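Local coordinates for VC0179-like protein (PDB 4XJ6) that probably joins ATP and GTP into a cyclic GMP-AMP dinucleotide, as a bacterial homologue of cyclic GMP-AMP synthase with a magnesium-dependent nucleotidyltransferase site, at residues Ser64-Leu67 and Lys68-Thr72; Phe264-Ser267 and Cys268-Ile271; Ala303-Asn306 and Ile307-Glu311. All coordinates share one frame; numbering follows the deposited sequence.

Contact 1. Residues Ser64-Leu67 and Lys68-Thr72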
ATOM      1  N   SER A  64      -8.473  12.509  35.976  1.00 28.19           N
ATOM      2  CA  SER A  64      -7.020  12.560  36.102  1.00 29.95           C
ATOM      3  C   SER A  64      -6.348  11.919  34.889  1.00 27.55           C
ATOM      4  O   SER A  64      -5.276  12.350  34.462  1.00 26.25           O
ATOM      5  CB  SER A  64      -6.565  11.870  37.390  1.00 33.35           C
ATOM      6  OG  SER A  64      -6.917  12.634  38.533  1.00 33.30           O
ATOM      7  N   VAL A  65      -6.993  10.895  34.336  1.00 27.51           N
ATOM      8  CA  VAL A  65      -6.503  10.231  33.132  1.00 28.00           C
ATOM      9  C   VAL A  65      -6.557  11.167  31.927  1.00 27.21           C
ATOM     10  O   VAL A  65      -5.581  11.292  31.186  1.00 24.69           O
ATOM     11  CB  VAL A  65      -7.313   8.956  32.817  1.00 25.34           C
ATOM     12  CG1 VAL A  65      -6.954   8.416  31.439  1.00 21.62           C
ATOM     13  CG2 VAL A  65      -7.076   7.901  33.885  1.00 29.40           C
ATOM     14  N   ARG A  66      -7.700  11.821  31.742  1.00 30.55           N
ATOM     15  CA  ARG A  66      -7.899  12.718  30.609  1.00 36.54           C
ATOM     16  C   ARG A  66      -6.933  13.897  30.656  1.00 33.95           C
ATOM     17  O   ARG A  66      -6.403  14.320  29.626  1.00 30.28           O
ATOM     18  CB  ARG A  66      -9.338  13.232  30.576  1.00 42.82           C
ATOM     19  CG  ARG A  66      -9.742  13.851  29.244  1.00 50.77           C
ATOM     20  CD  ARG A  66     -11.117  14.506  29.321  1.00 57.22           C
ATOM     21  NE  ARG A  66     -11.706  14.679  27.995  1.00 60.15           N
ATOM     22  CZ  ARG A  66     -11.567  15.765  27.241  1.00 61.54           C
ATOM     23  NH1 ARG A  66     -10.855  16.793  27.676  1.00 65.85           N
ATOM     24  NH2 ARG A  66     -12.144  15.823  26.048  1.00 59.78           N
ATOM     25  N   LEU A  67      -6.710  14.422  31.858  1.00 34.36           N
ATOM     26  CA  LEU A  67      -5.836  15.572  32.050  1.00 33.83           C
ATOM     27  C   LEU A  67      -4.375  15.211  31.792  1.00 32.81           C
ATOM     28  O   LEU A  67      -3.605  16.035  31.302  1.00 35.18           O
ATOM     29  CB  LEU A  67      -6.002  16.137  33.462  1.00 37.09           C
ATOM     30  CG  LEU A  67      -7.380  16.714  33.794  1.00 39.44           C
ATOM     31  CD1 LEU A  67      -7.452  17.140  35.252  1.00 37.06           C
ATOM     32  CD2 LEU A  67      -7.708  17.878  32.871  1.00 43.85           C
ATOM     33  N   LYS A  68      -3.999  13.981  32.127  1.00 31.65           N
ATOM     34  CA  LYS A  68      -2.660  13.485  31.825  1.00 33.34           C
ATOM     35  C   LYS A  68      -2.465  13.323  30.322  1.00 32.75           C
ATOM     36  O   LYS A  68      -1.422  13.688  29.776  1.00 32.47           O
ATOM     37  CB  LYS A  68      -2.403  12.152  32.528  1.00 36.90           C
ATOM     38  CG  LYS A  68      -2.008  12.282  33.985  1.00 39.64           C
ATOM     39  CD  LYS A  68      -1.773  10.918  34.613  1.00 43.58           C
ATOM     40  CE  LYS A  68      -1.293  11.042  36.050  1.00 47.34           C
ATOM     41  NZ  LYS A  68       0.075  11.620  36.132  1.00 50.15           N
ATOM     42  N   LEU A  69      -3.477  12.770  29.661  1.00 33.02           N
ATOM     43  CA  LEU A  69      -3.434  12.555  28.219  1.00 30.38           C
ATOM     44  C   LEU A  69      -3.370  13.880  27.462  1.00 34.25           C
ATOM     45  O   LEU A  69      -2.799  13.957  26.373  1.00 31.87           O
ATOM     46  CB  LEU A  69      -4.647  11.742  27.763  1.00 24.64           C
ATOM     47  CG  LEU A  69      -4.655  10.257  28.133  1.00 24.72           C
ATOM     48  CD1 LEU A  69      -5.914   9.583  27.610  1.00 19.80           C
ATOM     49  CD2 LEU A  69      -3.401   9.555  27.609  1.00 26.69           C
ATOM     50  N   GLU A  70      -3.948  14.924  28.051  1.00 38.86           N
ATOM     51  CA  GLU A  70      -3.929  16.252  27.446  1.00 42.68           C
ATOM     52  C   GLU A  70      -2.620  16.978  27.732  1.00 40.60           C
ATOM     53  O   GLU A  70      -2.507  18.183  27.516  1.00 51.89           O
ATOM     54  CB  GLU A  70      -5.107  17.088  27.945  1.00 48.78           C
ATOM     55  CG  GLU A  70      -6.425  16.811  27.240  1.00 55.44           C
ATOM     56  CD  GLU A  70      -7.581  17.558  27.878  1.00 66.29           C
ATOM     57  OE1 GLU A  70      -7.383  18.140  28.964  1.00 70.58           O
ATOM     58  OE2 GLU A  70      -8.688  17.564  27.297  1.00 71.22           O
ATOM     59  N   LYS A  71      -1.639  16.239  28.237  1.00 34.99           N
ATOM     60  CA  LYS A  71      -0.279  16.744  28.358  1.00 34.64           C
ATOM     61  C   LYS A  71       0.607  16.009  27.365  1.00 31.74           C
ATOM     62  O   LYS A  71       1.796  16.303  27.235  1.00 32.15           O
ATOM     63  CB  LYS A  71       0.251  16.571  29.783  1.00 35.23           C
ATOM     64  CG  LYS A  71      -0.506  17.366  30.828  1.00 38.47           C
ATOM     65  CD  LYS A  71      -0.030  17.017  32.229  1.00 45.00           C
ATOM     66  CE  LYS A  71      -0.933  17.629  33.288  1.00 49.84           C
ATOM     67  NZ  LYS A  71      -0.866  16.882  34.576  1.00 49.97           N
ATOM     68  N   THR A  72       0.010  15.049  26.663  1.00 32.38           N
ATOM     69  CA  THR A  72       0.722  14.256  25.671  1.00 29.82           C
ATOM     70  C   THR A  72       0.274  14.612  24.255  1.00 29.83           C
ATOM     71  O   THR A  72      -0.403  15.617  24.043  1.00 30.14           O
ATOM     72  CB  THR A  72       0.508  12.748  25.902  1.00 27.70           C
ATOM     73  OG1 THR A  72      -0.835  12.396  25.554  1.00 21.40           O
ATOM     74  CG2 THR A  72       0.756  12.390  27.356  1.00 25.06           C
TER
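Val65 and Leu69, one turn apart on helix 62-69, form the tightly packed side of this contact. Their side chains lie alongside each other and point the same way, with Val65 CG1 4.1 Å from Leu69 CD1. CG1 reaches its neighbour because it stands anti to the backbone N (chi1 170°), while CG of Leu69 swings back to within 3.4 Å of Val65 O. Both residues are buried: Val51 of helix 24-57 packs on each of them, and Ala86 of helix 79-90 on Val65. The loose, exposed side carries Leu67 and Lys71. The extended Lys71 chain runs past Leu67 O, its CG 3.4 Å away. Against helix 79-90, whose Arg82, Ala83 and Ala86 touch Arg66, the side chains of Arg66 and Glu70 probably pair, but their charged groups sit too close in the model to describe in detail. The helix ends here in a type I turn from Leu69 to Thr72, where Leu69 O accepts from both Thr72 N (3.0 Å) and Thr72 OG1 (2.6 Å). Glu70 OE2 also forms a salt bridge with Arg82 NE of helix 79-90, which would probably favour the ionised carboxylate; the Arg66 side of the pairing is less certain.

Contact 2. Residues Phe264-Ser267 and Cys268-Ile271; sequences FNES and CKRI
Four i to i+4 backbone bonds run through this last part of helix 257-271, from Cys268 N to Phe264 O at one end to Ile271 N and Ser267 O, 2.7 Å apart, at the other. On the buried side Cys268 SG sits over one face of the Phe264 ring, 3.9 Å from the ring centroid and 16° off the ring normal, shifted toward the rim so that CZ is the nearest ring atom. This is a Cys sulfur-aromatic contact. The ring comes beneath the sulfur because Phe264 CG is anti to the backbone N (chi1 -177°), which sends the side chain along the helix toward the next turn. Tyr115 meets the same ring edge-to-face, and Leu275 of helix 274-289 packs against both partners.

A second cluster centres on Ser267. Arg270, bent at chi3, curls back until NH2 donates to Ser267 OG at 3.1 Å, with the hydroxyl oxygen near the guanidinium edge but tilted 26° from its plane. The hydroxyl is also bonded to Trp263 O one turn earlier, and NH2 has a stronger partner in Asp309 of helix 297-310.

On the exposed side Lys269 and Glu266 cross at about a right angle. NZ approaches Glu266 OE1 from above the carboxylate plane, at 3.3 Å, in a salt bridge. The chemistry therefore differs across the helix: the ion pair lies at the surface, whereas Ser267 probably helps to position a guanidinium whose charge is probably balanced largely by Asp309 on another helix.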
ATOM      1  N   PHE A 264       4.356 -12.948  -3.829  1.00 22.72           N
ATOM      2  CA  PHE A 264       4.903 -12.170  -4.935  1.00 22.25           C
ATOM      3  C   PHE A 264       6.386 -12.457  -5.137  1.00 28.77           C
ATOM      4  O   PHE A 264       6.847 -12.578  -6.271  1.00 27.66           O
ATOM      5  CB  PHE A 264       4.686 -10.671  -4.715  1.00 21.12           C
ATOM      6  CG  PHE A 264       5.160  -9.826  -5.860  1.00 26.63           C
ATOM      7  CD1 PHE A 264       4.630 -10.007  -7.125  1.00 22.92           C
ATOM      8  CD2 PHE A 264       6.137  -8.859  -5.677  1.00 27.25           C
ATOM      9  CE1 PHE A 264       5.061  -9.239  -8.186  1.00 20.57           C
ATOM     10  CE2 PHE A 264       6.572  -8.088  -6.740  1.00 20.17           C
ATOM     11  CZ  PHE A 264       6.030  -8.282  -7.995  1.00 20.23           C
ATOM     12  N   ASN A 265       7.129 -12.562  -4.039  1.00 28.22           N
ATOM     13  CA  ASN A 265       8.552 -12.875  -4.111  1.00 26.90           C
ATOM     14  C   ASN A 265       8.782 -14.256  -4.712  1.00 27.48           C
ATOM     15  O   ASN A 265       9.697 -14.448  -5.510  1.00 28.86           O
ATOM     16  CB  ASN A 265       9.195 -12.778  -2.726  1.00 29.19           C
ATOM     17  CG  ASN A 265       9.430 -11.340  -2.294  1.00 34.60           C
ATOM     18  OD1 ASN A 265       9.761 -10.484  -3.114  1.00 31.49           O
ATOM     19  ND2 ASN A 265       9.257 -11.069  -1.006  1.00 37.50           N
ATOM     20  N   GLU A 266       7.936 -15.211  -4.337  1.00 27.52           N
ATOM     21  CA  GLU A 266       8.010 -16.556  -4.894  1.00 32.54           C
ATOM     22  C   GLU A 266       7.663 -16.541  -6.379  1.00 31.34           C
ATOM     23  O   GLU A 266       8.225 -17.303  -7.166  1.00 28.06           O
ATOM     24  CB  GLU A 266       7.071 -17.504  -4.146  1.00 37.63           C
ATOM     25  CG  GLU A 266       7.167 -18.956  -4.591  1.00 50.82           C
ATOM     26  CD  GLU A 266       8.495 -19.589  -4.225  1.00 59.81           C
ATOM     27  OE1 GLU A 266       9.122 -19.136  -3.243  1.00 59.98           O
ATOM     28  OE2 GLU A 266       8.913 -20.537  -4.921  1.00 63.59           O
ATOM     29  N   SER A 267       6.729 -15.670  -6.750  1.00 25.85           N
ATOM     30  CA  SER A 267       6.312 -15.517  -8.140  1.00 28.07           C
ATOM     31  C   SER A 267       7.452 -14.975  -8.993  1.00 27.84           C
ATOM     32  O   SER A 267       7.657 -15.417 -10.127  1.00 26.28           O
ATOM     33  CB  SER A 267       5.096 -14.592  -8.242  1.00 24.59           C
ATOM     34  OG  SER A 267       3.946 -15.186  -7.671  1.00 28.11           O
ATOM     35  N   CYS A 268       8.186 -14.011  -8.446  1.00 25.02           N
ATOM     36  CA  CYS A 268       9.347 -13.448  -9.125  1.00 29.35           C
ATOM     37  C   CYS A 268      10.403 -14.526  -9.353  1.00 26.72           C
ATOM     38  O   CYS A 268      11.041 -14.572 -10.403  1.00 27.10           O
ATOM     39  CB  CYS A 268       9.934 -12.288  -8.318  1.00 24.37           C
ATOM     40  SG  CYS A 268       8.853 -10.842  -8.169  1.00 25.50           S
ATOM     41  N   LYS A 269      10.575 -15.392  -8.360  1.00 27.36           N
ATOM     42  CA  LYS A 269      11.488 -16.524  -8.474  1.00 35.15           C
ATOM     43  C   LYS A 269      11.020 -17.475  -9.566  1.00 35.56           C
ATOM     44  O   LYS A 269      11.810 -17.945 -10.384  1.00 35.83           O
ATOM     45  CB  LYS A 269      11.591 -17.280  -7.147  1.00 40.94           C
ATOM     46  CG  LYS A 269      12.036 -16.448  -5.960  1.00 48.60           C
ATOM     47  CD  LYS A 269      12.171 -17.326  -4.725  1.00 54.95           C
ATOM     48  CE  LYS A 269      12.246 -16.505  -3.449  1.00 58.75           C
ATOM     49  NZ  LYS A 269      10.929 -16.423  -2.758  1.00 61.35           N
ATOM     50  N   ARG A 270       9.720 -17.746  -9.567  1.00 35.69           N
ATOM     51  CA  ARG A 270       9.129 -18.729 -10.465  1.00 38.64           C
ATOM     52  C   ARG A 270       9.095 -18.243 -11.912  1.00 41.16           C
ATOM     53  O   ARG A 270       9.494 -18.960 -12.827  1.00 40.78           O
ATOM     54  CB  ARG A 270       7.716 -19.077  -9.989  1.00 36.66           C
ATOM     55  CG  ARG A 270       7.044 -20.207 -10.754  1.00 39.07           C
ATOM     56  CD  ARG A 270       5.690 -20.573 -10.143  1.00 40.76           C
ATOM     57  NE  ARG A 270       4.724 -19.479 -10.236  1.00 38.08           N
ATOM     58  CZ  ARG A 270       4.417 -18.659  -9.234  1.00 35.18           C
ATOM     59  NH1 ARG A 270       4.994 -18.807  -8.047  1.00 28.90           N
ATOM     60  NH2 ARG A 270       3.529 -17.690  -9.418  1.00 27.65           N
ATOM     61  N   ILE A 271       8.617 -17.020 -12.108  1.00 41.88           N
ATOM     62  CA  ILE A 271       8.442 -16.468 -13.446  1.00 28.15           C
ATOM     63  C   ILE A 271       9.734 -15.846 -13.975  1.00 28.19           C
ATOM     64  O   ILE A 271      10.104 -16.040 -15.135  1.00 28.80           O
ATOM     65  CB  ILE A 271       7.320 -15.411 -13.461  1.00 26.73           C
ATOM     66  CG1 ILE A 271       5.982 -16.060 -13.102  1.00 34.91           C
ATOM     67  CG2 ILE A 271       7.235 -14.729 -14.816  1.00 26.36           C
ATOM     68  CD1 ILE A 271       4.897 -15.071 -12.747  1.00 35.63           C
TER

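Contact 3. Residues Ala303-Asn306 and Ile307-Glu311; sequences AVVN and ILDRE
Ile307 N donates to Ala303 O in the last turns of helix 297-310, an alpha-helix within the cGAS-like C-terminal region, and the backbone polar groups that follow are paired in the same i to i+4 fashion. Leu308 N reaches Val304 O at 2.8 Å in the straightest of the four bonds (166°). The last two are more bent: Asp309 N meets Val305 O at an N-H...O angle of 134°, and Arg310 N meets Asn306 O, 3.2 Å away, at 136°. Ile307 O takes Glu311 N at 2.8 Å as the chain leaves the helix. The apolar part of the contact is the approach of Val304 CG1 to Leu308 CD1, 3.8 Å apart, and Leu275 of helix 274-289 touches both residues.

Asp309 and Arg310 find their main partners on other helices. Asp309, its CG anti to the carbonyl carbon (chi1 -87°), brings OD2 to 3.0 Å from Val305 O; these are two acceptors, and the carboxylate oxygen is satisfied instead by Arg270 of helix 257-271. Arg310 bends at chi3 so that one guanidinium face lies over Asn306 O. Its NH2 forms a salt bridge with Glu332 of helix 318-335, while Glu311 OE2 lies in the guanidinium plane at its edge and makes a second salt bridge, 3.6 Å from Arg310 NH1.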
ATOM      1  N   ALA A 303      -3.130 -10.586 -11.606  1.00 19.63           N
ATOM      2  CA  ALA A 303      -3.542 -10.868 -12.974  1.00 21.67           C
ATOM      3  C   ALA A 303      -2.329 -11.158 -13.852  1.00 25.27           C
ATOM      4  O   ALA A 303      -2.363 -12.055 -14.693  1.00 27.32           O
ATOM      5  CB  ALA A 303      -4.341  -9.709 -13.542  1.00 20.58           C
ATOM      6  N   VAL A 304      -1.256 -10.403 -13.640  1.00 26.65           N
ATOM      7  CA  VAL A 304      -0.048 -10.532 -14.450  1.00 24.89           C
ATOM      8  C   VAL A 304       0.647 -11.871 -14.212  1.00 25.08           C
ATOM      9  O   VAL A 304       1.049 -12.543 -15.165  1.00 25.36           O
ATOM     10  CB  VAL A 304       0.939  -9.378 -14.173  1.00 25.34           C
ATOM     11  CG1 VAL A 304       2.320  -9.690 -14.738  1.00 19.37           C
ATOM     12  CG2 VAL A 304       0.399  -8.073 -14.750  1.00 23.02           C
ATOM     13  N   VAL A 305       0.782 -12.265 -12.947  1.00 23.91           N
ATOM     14  CA  VAL A 305       1.440 -13.528 -12.636  1.00 27.80           C
ATOM     15  C   VAL A 305       0.591 -14.701 -13.119  1.00 30.66           C
ATOM     16  O   VAL A 305       1.129 -15.749 -13.466  1.00 36.12           O
ATOM     17  CB  VAL A 305       1.724 -13.692 -11.123  1.00 31.51           C
ATOM     18  CG1 VAL A 305       2.431 -12.469 -10.565  1.00 29.79           C
ATOM     19  CG2 VAL A 305       0.449 -13.962 -10.357  1.00 37.67           C
ATOM     20  N   ASN A 306      -0.728 -14.519 -13.152  1.00 27.73           N
ATOM     21  CA  ASN A 306      -1.629 -15.564 -13.620  1.00 26.35           C
ATOM     22  C   ASN A 306      -1.435 -15.788 -15.112  1.00 27.43           C
ATOM     23  O   ASN A 306      -1.449 -16.921 -15.594  1.00 27.58           O
ATOM     24  CB  ASN A 306      -3.087 -15.209 -13.313  1.00 26.98           C
ATOM     25  CG  ASN A 306      -3.446 -15.429 -11.854  1.00 29.09           C
ATOM     26  OD1 ASN A 306      -2.701 -16.067 -11.112  1.00 28.41           O
ATOM     27  ND2 ASN A 306      -4.595 -14.906 -11.437  1.00 28.40           N
ATOM     28  N   ILE A 307      -1.241 -14.691 -15.834  1.00 26.30           N
ATOM     29  CA  ILE A 307      -0.960 -14.743 -17.261  1.00 26.46           C
ATOM     30  C   ILE A 307       0.416 -15.339 -17.524  1.00 30.20           C
ATOM     31  O   ILE A 307       0.563 -16.262 -18.327  1.00 32.33           O
ATOM     32  CB  ILE A 307      -1.031 -13.342 -17.896  1.00 22.04           C
ATOM     33  CG1 ILE A 307      -2.453 -12.786 -17.805  1.00 22.58           C
ATOM     34  CG2 ILE A 307      -0.582 -13.394 -19.342  1.00 25.01           C
ATOM     35  CD1 ILE A 307      -2.578 -11.342 -18.249  1.00 20.51           C
ATOM     36  N   LEU A 308       1.423 -14.810 -16.835  1.00 23.51           N
ATOM     37  CA  LEU A 308       2.803 -15.225 -17.058  1.00 24.90           C
ATOM     38  C   LEU A 308       3.071 -16.645 -16.569  1.00 25.92           C
ATOM     39  O   LEU A 308       4.043 -17.272 -16.983  1.00 27.72           O
ATOM     40  CB  LEU A 308       3.766 -14.244 -16.384  1.00 23.50           C
ATOM     41  CG  LEU A 308       3.780 -12.832 -16.973  1.00 31.61           C
ATOM     42  CD1 LEU A 308       4.910 -12.014 -16.376  1.00 32.35           C
ATOM     43  CD2 LEU A 308       3.895 -12.885 -18.488  1.00 31.19           C
ATOM     44  N   ASP A 309       2.217 -17.146 -15.682  1.00 30.33           N
ATOM     45  CA  ASP A 309       2.319 -18.533 -15.237  1.00 29.51           C
ATOM     46  C   ASP A 309       1.718 -19.467 -16.275  1.00 29.91           C
ATOM     47  O   ASP A 309       2.211 -20.574 -16.492  1.00 31.43           O
ATOM     48  CB  ASP A 309       1.619 -18.736 -13.888  1.00 30.76           C
ATOM     49  CG  ASP A 309       2.521 -18.432 -12.711  1.00 29.90           C
ATOM     50  OD1 ASP A 309       3.737 -18.693 -12.812  1.00 34.82           O
ATOM     51  OD2 ASP A 309       2.014 -17.937 -11.685  1.00 31.03           O
ATOM     52  N   ARG A 310       0.657 -19.003 -16.923  1.00 33.04           N
ATOM     53  CA  ARG A 310      -0.103 -19.827 -17.852  1.00 37.21           C
ATOM     54  C   ARG A 310       0.470 -19.828 -19.267  1.00 43.40           C
ATOM     55  O   ARG A 310       0.462 -20.853 -19.949  1.00 50.70           O
ATOM     56  CB  ARG A 310      -1.557 -19.352 -17.895  1.00 36.40           C
ATOM     57  CG  ARG A 310      -2.480 -20.213 -18.743  1.00 45.78           C
ATOM     58  CD  ARG A 310      -3.777 -19.483 -19.063  1.00 48.37           C
ATOM     59  NE  ARG A 310      -4.372 -18.878 -17.875  1.00 51.85           N
ATOM     60  CZ  ARG A 310      -4.823 -17.629 -17.819  1.00 50.69           C
ATOM     61  NH1 ARG A 310      -4.755 -16.844 -18.887  1.00 47.98           N
ATOM     62  NH2 ARG A 310      -5.346 -17.161 -16.693  1.00 53.73           N
ATOM     63  N   GLU A 311       0.966 -18.674 -19.703  1.00 42.30           N
ATOM     64  CA  GLU A 311       1.374 -18.497 -21.091  1.00 39.99           C
ATOM     65  C   GLU A 311       2.888 -18.476 -21.252  1.00 40.52           C
ATOM     66  O   GLU A 311       3.593 -17.803 -20.497  1.00 37.83           O
ATOM     67  CB  GLU A 311       0.778 -17.203 -21.651  1.00 35.75           C
ATOM     68  CG  GLU A 311      -0.687 -16.980 -21.291  1.00 32.44           C
ATOM     69  CD  GLU A 311      -1.635 -17.892 -22.050  1.00 34.42           C
ATOM     70  OE1 GLU A 311      -1.173 -18.637 -22.941  1.00 33.09           O
ATOM     71  OE2 GLU A 311      -2.849 -17.862 -21.759  1.00 38.49           O
TER

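Overall arrangement
Contacts 2 and 3 belong to neighbouring helices, their centres 11 Å apart, and meet directly. Arg270 NH2 of contact 2 forms a salt bridge with Asp309 OD2 of contact 3 at 2.7 Å, beside an apolar seam in which Ile271 packs on Val305 and Leu308. Contact 1 lies on the opposite side of the chain's centre, about 50 Å from contact 2 and 55 Å from contact 3 between centres, and touches neither. None of the three supplies a magnesium ligand; Asp129, Asp131 and Asp191 do so. Contact 2 is nearer the active site: the Phe264 side chain is about 7 Å from a bound 3'-deoxy-GTP, against about 12 Å for Val305 in contact 3.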